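Local atomic coordinates of N-acetyl-beta-D glucosaminidase (Rhizomucor miehei CAU432, PDB entry 4ZM6), a protein that probably hydrolyses terminal N-acetyl-beta-D-hexosamine units as a glycoside hydrolase family 3 enzyme and also carries an acetyl-CoA-binding glucosamine N-acetyltransferase region. Residues 75-81 against 126-132; 14-20 against 37-43; 226-232 against 264-270. All coordinates share one frame. Residues are numbered along the deposited sequence.

Contact 1 (75-81 against 126-132); sequences LFIAVDQ and GMNWNLA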
loop_
_atom_site.group_PDB
_atom_site.type_symbol
_atom_site.label_atom_id
_atom_site.label_comp_id
_atom_site.label_asym_id
_atom_site.label_seq_id
_atom_site.Cartn_x
_atom_site.Cartn_y
_atom_site.Cartn_z
ATOM N N LEU A 75 16.862 36.095 -8.868
ATOM C CA LEU A 75 15.517 36.058 -8.310
ATOM C C LEU A 75 14.758 34.819 -8.756
ATOM O O LEU A 75 15.012 34.276 -9.833
ATOM C CB LEU A 75 14.714 37.289 -8.757
ATOM C CG LEU A 75 15.208 38.684 -8.369
ATOM C CD1 LEU A 75 14.242 39.732 -8.903
ATOM C CD2 LEU A 75 15.366 38.815 -6.863
ATOM N N PHE A 76 13.831 34.380 -7.909
ATOM C CA PHE A 76 12.774 33.476 -8.320
ATOM C C PHE A 76 11.627 34.352 -8.801
ATOM O O PHE A 76 11.344 35.385 -8.201
ATOM C CB PHE A 76 12.297 32.598 -7.153
ATOM C CG PHE A 76 12.911 31.222 -7.119
ATOM C CD1 PHE A 76 12.768 30.357 -8.197
ATOM C CD2 PHE A 76 13.588 30.772 -5.991
ATOM C CE1 PHE A 76 13.319 29.083 -8.164
ATOM C CE2 PHE A 76 14.137 29.500 -5.951
ATOM C CZ PHE A 76 14.004 28.654 -7.039
ATOM N N ILE A 77 10.977 33.940 -9.883
ATOM C CA ILE A 77 9.798 34.626 -10.400
ATOM C C ILE A 77 8.664 33.604 -10.503
ATOM O O ILE A 77 8.570 32.847 -11.474
ATOM C CB ILE A 77 10.085 35.275 -11.767
ATOM C CG1 ILE A 77 11.223 36.291 -11.629
ATOM C CG2 ILE A 77 8.836 35.946 -12.329
ATOM C CD1 ILE A 77 11.591 36.987 -12.925
ATOM N N ALA A 78 7.804 33.596 -9.490
ATOM C CA ALA A 78 6.774 32.575 -9.348
ATOM C C ALA A 78 5.442 32.991 -9.965
ATOM O O ALA A 78 5.260 34.145 -10.348
ATOM C CB ALA A 78 6.588 32.237 -7.877
ATOM N N VAL A 79 4.521 32.034 -10.052
ATOM C CA VAL A 79 3.196 32.265 -10.617
ATOM C C VAL A 79 2.240 31.111 -10.270
ATOM O O VAL A 79 2.666 29.963 -10.141
ATOM C CB VAL A 79 3.278 32.443 -12.152
ATOM C CG1 VAL A 79 3.585 31.123 -12.845
ATOM C CG2 VAL A 79 1.992 33.038 -12.698
ATOM N N ASP A 80 0.956 31.425 -10.115
ATOM C CA ASP A 80 -0.080 30.410 -9.911
ATOM C C ASP A 80 -0.611 29.909 -11.250
ATOM O O ASP A 80 -1.667 30.356 -11.700
ATOM C CB ASP A 80 -1.266 30.994 -9.134
ATOM C CG ASP A 80 -1.046 31.018 -7.653
ATOM O OD1 ASP A 80 -0.829 29.941 -7.065
ATOM O OD2 ASP A 80 -1.128 32.116 -7.073
ATOM N N GLN A 81 0.094 28.981 -11.886
ATOM C CA GLN A 81 -0.382 28.426 -13.154
ATOM C C GLN A 81 -0.918 27.005 -12.976
ATOM O O GLN A 81 -0.201 26.028 -13.197
ATOM C CB GLN A 81 0.727 28.476 -14.213
ATOM C CG GLN A 81 0.291 28.040 -15.609
ATOM C CD GLN A 81 -0.875 28.846 -16.158
ATOM O OE1 GLN A 81 -1.095 29.990 -15.768
ATOM N NE2 GLN A 81 -1.624 28.249 -17.073
ATOM N N GLY A 126 10.527 33.547 -18.565
ATOM C CA GLY A 126 11.255 33.975 -17.375
ATOM C C GLY A 126 10.668 33.477 -16.065
ATOM O O GLY A 126 11.251 33.720 -15.006
ATOM N N MET A 127 9.517 32.798 -16.120
ATOM C CA MET A 127 8.969 32.123 -14.933
ATOM C C MET A 127 9.755 30.867 -14.638
ATOM O O MET A 127 9.963 30.037 -15.521
ATOM C CB MET A 127 7.498 31.736 -15.099
ATOM C CG MET A 127 6.535 32.741 -14.511
ATOM S SD MET A 127 6.466 34.200 -15.552
ATOM C CE MET A 127 5.401 33.619 -16.871
ATOM N N ASN A 128 10.160 30.723 -13.383
ATOM C CA ASN A 128 10.983 29.605 -12.955
ATOM C C ASN A 128 10.510 29.020 -11.621
ATOM O O ASN A 128 11.303 28.475 -10.853
ATOM C CB ASN A 128 12.447 30.055 -12.880
ATOM C CG ASN A 128 12.629 31.344 -12.096
ATOM O OD1 ASN A 128 11.691 31.857 -11.480
ATOM N ND2 ASN A 128 13.840 31.876 -12.117
ATOM N N TRP A 129 9.210 29.134 -11.361
ATOM C CA TRP A 129 8.594 28.572 -10.161
ATOM C C TRP A 129 7.080 28.611 -10.319
ATOM O O TRP A 129 6.463 29.661 -10.176
ATOM C CB TRP A 129 8.998 29.352 -8.902
ATOM C CG TRP A 129 8.599 28.688 -7.598
ATOM C CD1 TRP A 129 7.642 27.726 -7.414
ATOM C CD2 TRP A 129 9.135 28.962 -6.300
ATOM N NE1 TRP A 129 7.567 27.381 -6.090
ATOM C CE2 TRP A 129 8.470 28.125 -5.385
ATOM C CE3 TRP A 129 10.119 29.833 -5.824
ATOM C CZ2 TRP A 129 8.753 28.132 -4.023
ATOM C CZ3 TRP A 129 10.403 29.843 -4.469
ATOM C CH2 TRP A 129 9.719 28.998 -3.583
ATOM N N ASN A 130 6.483 27.463 -10.610
ATOM C CA ASN A 130 5.039 27.365 -10.662
ATOM C C ASN A 130 4.514 26.921 -9.296
ATOM O O ASN A 130 4.926 25.885 -8.768
ATOM C CB ASN A 130 4.609 26.391 -11.753
ATOM C CG ASN A 130 3.121 26.463 -12.049
ATOM O OD1 ASN A 130 2.377 27.216 -11.412
ATOM N ND2 ASN A 130 2.676 25.671 -13.024
ATOM N N LEU A 131 3.616 27.719 -8.722
ATOM C CA LEU A 131 2.992 27.386 -7.442
ATOM C C LEU A 131 1.907 26.349 -7.714
ATOM O O LEU A 131 0.725 26.665 -7.829
ATOM C CB LEU A 131 2.412 28.635 -6.775
ATOM C CG LEU A 131 3.403 29.777 -6.538
ATOM C CD1 LEU A 131 2.666 31.027 -6.079
ATOM C CD2 LEU A 131 4.470 29.374 -5.531
ATOM N N ALA A 132 2.348 25.106 -7.837
ATOM C CA ALA A 132 1.492 24.003 -8.239
ATOM C C ALA A 132 2.283 22.712 -8.039
ATOM O O ALA A 132 3.507 22.755 -7.889
ATOM C CB ALA A 132 1.080 24.169 -9.697
#
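Trp-129 turns the edge of its indole onto the face of the Phe-76 ring. The six-membered ring of Trp-129 and the Phe-76 ring have centroids 4.7 Å apart and planes at 67°, a T-shaped (edge-to-face) stack whose closest atoms are Trp-129 CE3 and Phe-76 CG at 3.4 Å. Ala-78 lies on the same face of the sheet, its CB 3.9 Å from Trp-129 CB and 4.2 Å from Leu-131 CG. On the other face Val-79 CG1 packs on Met-127 CG at 3.8 Å.

The backbones run parallel, but side chains supply much of the pairing. Regular bonding is clearest where Leu-131 N donates to Val-79 O (2.8 Å, 170°); the bond from Val-79 N to Trp-129 O (3.1 Å, 133°) is weak. Toward the start of the segments, Ile-77 N is taken by the side-chain oxygen Asn-128 OD1 (2.7 Å), while Asn-128 N reaches Ile-77 O (3.3 Å). Toward the C-terminal end of segment 75-81, the amide of Asn-130 grips Gln-81 twice: OD1 accepts from Gln-81 N and ND2 donates to Gln-81 O, both at 2.9 Å.

This is an adjacent-strand contact of the family 3 N-terminal domain, which belongs to the TIM-barrel clan. Asp-80 makes salt bridges to Lys-179 and Arg-88, and Trp-129 NE1 bonds Ser-177 OG. Helix 108-125 covers Val-79, Met-127 and Asn-130 through Leu-122, helix 52-68 packs on Ile-77, and strand 41-44 continues the sheet beyond strand 76-79.

Contact 2 (14-20 against 37-43); sequences GQLLMCG and HNLGSII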
loop_
_atom_site.group_PDB
_atom_site.type_symbol
_atom_site.label_atom_id
_atom_site.label_comp_id
_atom_site.label_asym_id
_atom_site.label_seq_id
_atom_site.Cartn_x
_atom_site.Cartn_y
_atom_site.Cartn_z
ATOM N N GLY A 14 16.009 38.871 3.164
ATOM C CA GLY A 14 15.209 39.163 1.973
ATOM C C GLY A 14 14.944 37.941 1.108
ATOM O O GLY A 14 13.917 37.866 0.431
ATOM N N GLN A 15 15.866 36.979 1.138
ATOM C CA GLN A 15 15.717 35.729 0.386
ATOM C C GLN A 15 14.502 34.908 0.855
ATOM O O GLN A 15 13.976 34.089 0.096
ATOM C CB GLN A 15 16.994 34.872 0.480
ATOM C CG GLN A 15 18.263 35.505 -0.096
ATOM C CD GLN A 15 18.238 35.675 -1.613
ATOM O OE1 GLN A 15 17.624 36.604 -2.138
ATOM N NE2 GLN A 15 18.933 34.790 -2.318
ATOM N N LEU A 16 14.056 35.145 2.092
ATOM C CA LEU A 16 12.921 34.426 2.685
ATOM C C LEU A 16 11.546 35.010 2.333
ATOM O O LEU A 16 10.552 34.664 2.975
ATOM C CB LEU A 16 13.071 34.369 4.215
ATOM C CG LEU A 16 13.956 33.264 4.795
ATOM C CD1 LEU A 16 15.266 33.129 4.039
ATOM C CD2 LEU A 16 14.200 33.493 6.281
ATOM N N LEU A 17 11.473 35.871 1.319
ATOM C CA LEU A 17 10.199 36.492 0.949
ATOM C C LEU A 17 9.848 36.379 -0.527
ATOM O O LEU A 17 10.715 36.180 -1.379
ATOM C CB LEU A 17 10.176 37.969 1.356
ATOM C CG LEU A 17 9.562 38.254 2.729
ATOM C CD1 LEU A 17 10.637 38.302 3.808
ATOM C CD2 LEU A 17 8.777 39.555 2.683
ATOM N N MET A 18 8.551 36.516 -0.794
ATOM C CA MET A 18 7.995 36.489 -2.139
ATOM C C MET A 18 6.894 37.538 -2.190
ATOM O O MET A 18 5.938 37.473 -1.412
ATOM C CB MET A 18 7.419 35.107 -2.454
ATOM C CG MET A 18 6.921 34.944 -3.883
ATOM S SD MET A 18 6.311 33.281 -4.226
ATOM C CE MET A 18 7.835 32.343 -4.152
ATOM N N CYS A 19 7.033 38.505 -3.095
ATOM C CA CYS A 19 6.156 39.674 -3.117
ATOM C C CYS A 19 5.760 40.052 -4.540
ATOM O O CYS A 19 6.561 39.927 -5.469
ATOM C CB CYS A 19 6.856 40.856 -2.442
ATOM S SG CYS A 19 7.766 40.433 -0.932
ATOM N N GLY A 20 4.522 40.520 -4.695
ATOM C CA GLY A 20 3.983 40.894 -6.002
ATOM C C GLY A 20 3.969 42.392 -6.248
ATOM O O GLY A 20 4.672 43.153 -5.575
ATOM N N HIS A 37 16.645 45.734 0.186
ATOM C CA HIS A 37 16.325 44.703 1.175
ATOM C C HIS A 37 16.566 43.264 0.695
ATOM O O HIS A 37 16.130 42.316 1.352
ATOM C CB HIS A 37 14.874 44.885 1.621
ATOM C CG HIS A 37 14.541 46.297 1.989
ATOM N ND1 HIS A 37 14.698 46.789 3.267
ATOM C CD2 HIS A 37 14.086 47.329 1.241
ATOM C CE1 HIS A 37 14.340 48.060 3.292
ATOM N NE2 HIS A 37 13.966 48.412 2.076
ATOM N N ASN A 38 17.255 43.113 -0.439
ATOM C CA ASN A 38 17.716 41.806 -0.931
ATOM C C ASN A 38 16.586 40.789 -1.161
ATOM O O ASN A 38 16.767 39.593 -0.927
ATOM C CB ASN A 38 18.766 41.233 0.040
ATOM C CG ASN A 38 19.677 40.190 -0.601
ATOM O OD1 ASN A 38 19.842 40.143 -1.819
ATOM N ND2 ASN A 38 20.287 39.355 0.232
ATOM N N LEU A 39 15.432 41.271 -1.629
ATOM C CA LEU A 39 14.280 40.404 -1.915
ATOM C C LEU A 39 14.720 39.293 -2.867
ATOM O O LEU A 39 15.382 39.567 -3.871
ATOM C CB LEU A 39 13.128 41.202 -2.546
ATOM C CG LEU A 39 11.674 40.865 -2.180
ATOM C CD1 LEU A 39 10.740 41.297 -3.305
ATOM C CD2 LEU A 39 11.451 39.396 -1.870
ATOM N N GLY A 40 14.362 38.048 -2.549
ATOM C CA GLY A 40 14.828 36.882 -3.304
ATOM C C GLY A 40 13.845 36.238 -4.266
ATOM O O GLY A 40 14.253 35.431 -5.102
ATOM N N SER A 41 12.558 36.562 -4.147
ATOM C CA SER A 41 11.531 35.943 -4.980
ATOM C C SER A 41 10.410 36.922 -5.316
ATOM O O SER A 41 10.036 37.756 -4.495
ATOM C CB SER A 41 10.944 34.713 -4.276
ATOM O OG SER A 41 11.928 34.008 -3.532
ATOM N N ILE A 42 9.877 36.802 -6.528
ATOM C CA ILE A 42 8.760 37.619 -6.996
ATOM C C ILE A 42 7.598 36.695 -7.329
ATOM O O ILE A 42 7.810 35.527 -7.655
ATOM C CB ILE A 42 9.138 38.409 -8.272
ATOM C CG1 ILE A 42 10.397 39.259 -8.043
ATOM C CG2 ILE A 42 7.979 39.282 -8.749
ATOM C CD1 ILE A 42 10.253 40.330 -6.980
ATOM N N ILE A 43 6.377 37.220 -7.243
ATOM C CA ILE A 43 5.179 36.505 -7.702
ATOM C C ILE A 43 4.386 37.394 -8.661
ATOM O O ILE A 43 4.291 38.603 -8.461
ATOM C CB ILE A 43 4.290 36.022 -6.525
ATOM C CG1 ILE A 43 2.982 35.408 -7.052
ATOM C CG2 ILE A 43 4.001 37.154 -5.547
ATOM C CD1 ILE A 43 2.206 34.605 -6.026
#
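Leu-39 reaches forward from the loop before its strand to fill the apolar centre, with CD2 3.8 Å from Leu-17 CB and CD1 3.9 Å from Cys-19 SG. The contact joins the two strands of a beta-alpha-beta unit (strand 17-19, helix 28-37, strand 41-44) in the TIM-barrel-clan N-terminal domain. The strand axes approach to 4.5 Å with N-to-C directions 32° apart, as expected of twisted parallel neighbours. Met-18 leaves the sheet by the other face from Cys-19, and its CG packs on Ile-43 CB at 3.9 Å.

Between these apolar layers the parallel pairing is carried by Cys-19, bridged to Ile-42: its O accepts from Ile-43 N (3.2 Å, 160°), whereas the bond from its N to Ser-41 O (3.4 Å) is weak. Ser-41 OG adds another weak bond, to Leu-17 O at 3.3 Å.

At the polar edge Gly-40 N donates to Gly-14 O (3.0 Å), and the His-37 ring is engaged outside the pair, its ND1 hydrogen-bonding Tyr-313 OH. The backbones are so close here that a CB on Gly-14 would lie 2.1 Å from His-37 O; as built, Gly-14 CA makes a CA-H...O contact with that same His-37 O at 3.3 Å.

Contact 3 (226-232 against 264-270); sequences TSVMVGH and VIITDCL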
loop_
_atom_site.group_PDB
_atom_site.type_symbol
_atom_site.label_atom_id
_atom_site.label_comp_id
_atom_site.label_asym_id
_atom_site.label_seq_id
_atom_site.Cartn_x
_atom_site.Cartn_y
_atom_site.Cartn_z
ATOM N N THR A 226 9.964 20.316 -4.627
ATOM C CA THR A 226 11.079 21.105 -4.124
ATOM C C THR A 226 10.621 22.075 -3.046
ATOM O O THR A 226 11.447 22.581 -2.286
ATOM C CB THR A 226 11.774 21.884 -5.257
ATOM O OG1 THR A 226 10.798 22.546 -6.070
ATOM C CG2 THR A 226 12.593 20.943 -6.122
ATOM N N SER A 227 9.315 22.337 -2.987
ATOM C CA SER A 227 8.726 23.106 -1.896
ATOM C C SER A 227 7.311 22.627 -1.554
ATOM O O SER A 227 6.654 21.949 -2.350
ATOM C CB SER A 227 8.705 24.601 -2.236
ATOM O OG SER A 227 7.567 24.944 -3.007
ATOM N N VAL A 228 6.862 22.987 -0.356
ATOM C CA VAL A 228 5.515 22.676 0.114
ATOM C C VAL A 228 4.857 23.956 0.626
ATOM O O VAL A 228 5.464 24.699 1.388
ATOM C CB VAL A 228 5.549 21.636 1.254
ATOM C CG1 VAL A 228 4.152 21.406 1.824
ATOM C CG2 VAL A 228 6.148 20.325 0.763
ATOM N N MET A 229 3.619 24.207 0.211
ATOM C CA MET A 229 2.889 25.389 0.655
ATOM C C MET A 229 1.841 25.036 1.715
ATOM O O MET A 229 1.044 24.111 1.545
ATOM C CB MET A 229 2.213 26.079 -0.526
ATOM C CG MET A 229 1.606 27.435 -0.185
ATOM S SD MET A 229 0.567 28.071 -1.505
ATOM C CE MET A 229 1.817 28.541 -2.695
ATOM N N VAL A 230 1.839 25.802 2.799
ATOM C CA VAL A 230 0.885 25.618 3.878
ATOM C C VAL A 230 -0.235 26.646 3.738
ATOM O O VAL A 230 -0.015 27.847 3.900
ATOM C CB VAL A 230 1.575 25.782 5.244
ATOM C CG1 VAL A 230 0.615 25.435 6.369
ATOM C CG2 VAL A 230 2.822 24.911 5.309
ATOM N N GLY A 231 -1.439 26.176 3.437
ATOM C CA GLY A 231 -2.599 27.053 3.346
ATOM C C GLY A 231 -3.036 27.573 4.703
ATOM O O GLY A 231 -2.391 27.308 5.726
ATOM N N HIS A 232 -4.139 28.320 4.706
ATOM C CA HIS A 232 -4.686 28.905 5.929
ATOM C C HIS A 232 -5.974 28.195 6.313
ATOM O O HIS A 232 -7.033 28.464 5.741
ATOM C CB HIS A 232 -4.951 30.396 5.736
ATOM C CG HIS A 232 -3.835 31.122 5.060
ATOM N ND1 HIS A 232 -2.612 31.332 5.659
ATOM C CD2 HIS A 232 -3.757 31.689 3.834
ATOM C CE1 HIS A 232 -1.827 31.997 4.831
ATOM N NE2 HIS A 232 -2.500 32.230 3.717
ATOM N N VAL A 264 11.940 23.298 1.064
ATOM C CA VAL A 264 11.428 24.629 1.415
ATOM C C VAL A 264 9.953 24.579 1.806
ATOM O O VAL A 264 9.135 23.987 1.103
ATOM C CB VAL A 264 11.601 25.626 0.244
ATOM C CG1 VAL A 264 10.847 26.924 0.508
ATOM C CG2 VAL A 264 13.077 25.906 0.008
ATOM N N ILE A 265 9.619 25.212 2.925
ATOM C CA ILE A 265 8.228 25.406 3.318
ATOM C C ILE A 265 7.877 26.880 3.142
ATOM O O ILE A 265 8.593 27.756 3.629
ATOM C CB ILE A 265 7.978 24.975 4.774
ATOM C CG1 ILE A 265 8.558 23.580 5.020
ATOM C CG2 ILE A 265 6.485 24.991 5.079
ATOM C CD1 ILE A 265 8.415 23.088 6.445
ATOM N N ILE A 266 6.771 27.138 2.449
ATOM C CA ILE A 266 6.311 28.495 2.144
ATOM C C ILE A 266 4.830 28.621 2.525
ATOM O O ILE A 266 4.126 27.613 2.606
ATOM C CB ILE A 266 6.540 28.832 0.646
ATOM C CG1 ILE A 266 6.159 30.284 0.335
ATOM C CG2 ILE A 266 5.762 27.894 -0.267
ATOM C CD1 ILE A 266 6.714 30.797 -0.977
ATOM N N THR A 267 4.363 29.843 2.785
ATOM C CA THR A 267 2.949 30.072 3.105
ATOM C C THR A 267 2.145 30.375 1.847
ATOM O O THR A 267 2.702 30.735 0.806
ATOM C CB THR A 267 2.735 31.263 4.072
ATOM O OG1 THR A 267 2.780 32.502 3.346
ATOM C CG2 THR A 267 3.778 31.269 5.198
ATOM N N ASP A 268 0.827 30.237 1.959
ATOM C CA ASP A 268 -0.091 30.798 0.978
ATOM C C ASP A 268 -0.113 32.316 1.214
ATOM O O ASP A 268 0.419 32.797 2.226
ATOM C CB ASP A 268 -1.486 30.174 1.140
ATOM C CG ASP A 268 -2.391 30.398 -0.069
ATOM O OD1 ASP A 268 -2.001 31.136 -0.996
ATOM O OD2 ASP A 268 -3.503 29.832 -0.094
ATOM N N CYS A 269 -0.705 33.062 0.282
ATOM C CA CYS A 269 -0.775 34.530 0.367
ATOM C C CYS A 269 -1.202 35.015 1.757
ATOM O O CYS A 269 -2.317 34.727 2.209
ATOM C CB CYS A 269 -1.747 35.082 -0.692
ATOM S SG CYS A 269 -1.585 36.854 -1.038
ATOM N N LEU A 270 -0.317 35.759 2.420
ATOM C CA LEU A 270 -0.597 36.296 3.754
ATOM C C LEU A 270 -1.581 37.481 3.760
ATOM O O LEU A 270 -1.854 38.046 4.816
ATOM C CB LEU A 270 0.706 36.717 4.446
ATOM C CG LEU A 270 1.681 35.601 4.823
ATOM C CD1 LEU A 270 2.999 36.186 5.299
ATOM C CD2 LEU A 270 1.085 34.698 5.891
#
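Five backbone bonds, one of them weak, link segments 226-232 and 264-270; the axes of strands 227-230 and 264-267 approach to 4.6 Å, with N-to-C directions 29° apart. Val-228 and Val-230 each use both polar atoms: Val-228 N donates to Val-264 O (2.9 Å) and Val-228 O accepts from Ile-266 N (3.0 Å), then Val-230 N donates to Ile-266 O (2.9 Å) and Val-230 O accepts from Asp-268 N (3.2 Å). The ladder frays at its start, where Val-264 N to Thr-226 O is weak at 3.5 Å.

Toward the C-terminal ends of the segments, side chains add bonds. His-232 NE2 donates to Cys-269 O (2.9 Å, 134°). Asp-268 OD1 accepts from Cys-269 N at 2.6 Å, and Thr-267 OG1 donates to Asp-268 O, also at 2.6 Å, so residues 267-269 are tied internally. Ser-227 OG bonds Ser-177 OG and Thr-176 O, and Ile-265 N is held by Asp-294 OD2.

Apolar packing follows the alternation of the strands: Met-229 CB meets Ile-266 CG2 at 4.0 Å on one face, Val-230 CG2 meets Ile-265 CG2 at 3.7 Å on the other. In this beta-alpha-beta unit of the barrel domain, connecting helix 251-258 lays Leu-255 against Val-228 and Ile-265, while strand 178-181 is the neighbour on the other side of strand 227-230, bonded through Met-229.

From the N terminus, contact 2 comes first, closing the loop that carries helix 28-37. Contact 1 follows, closing the longer excursion through helices 99-105 and 108-125, and contact 3 closes the one holding helix 251-258. The three are in series, so none nests or crosses. Contacts 1 and 2 share a sheet: Phe-76 O to Ile-42 N (2.6 Å) and Ala-78 N to Ile-42 O (2.7 Å) are probable hydrogen bonds. Contact 3 joins strands 227-230 and 264-267 and meets the other two contacts through side chains. Met-18 CE lies 3.6 Å from Trp-129 CZ3 and 3.7 Å from Ile-266 CD1, joining all three in a common interior, consistent with a barrel.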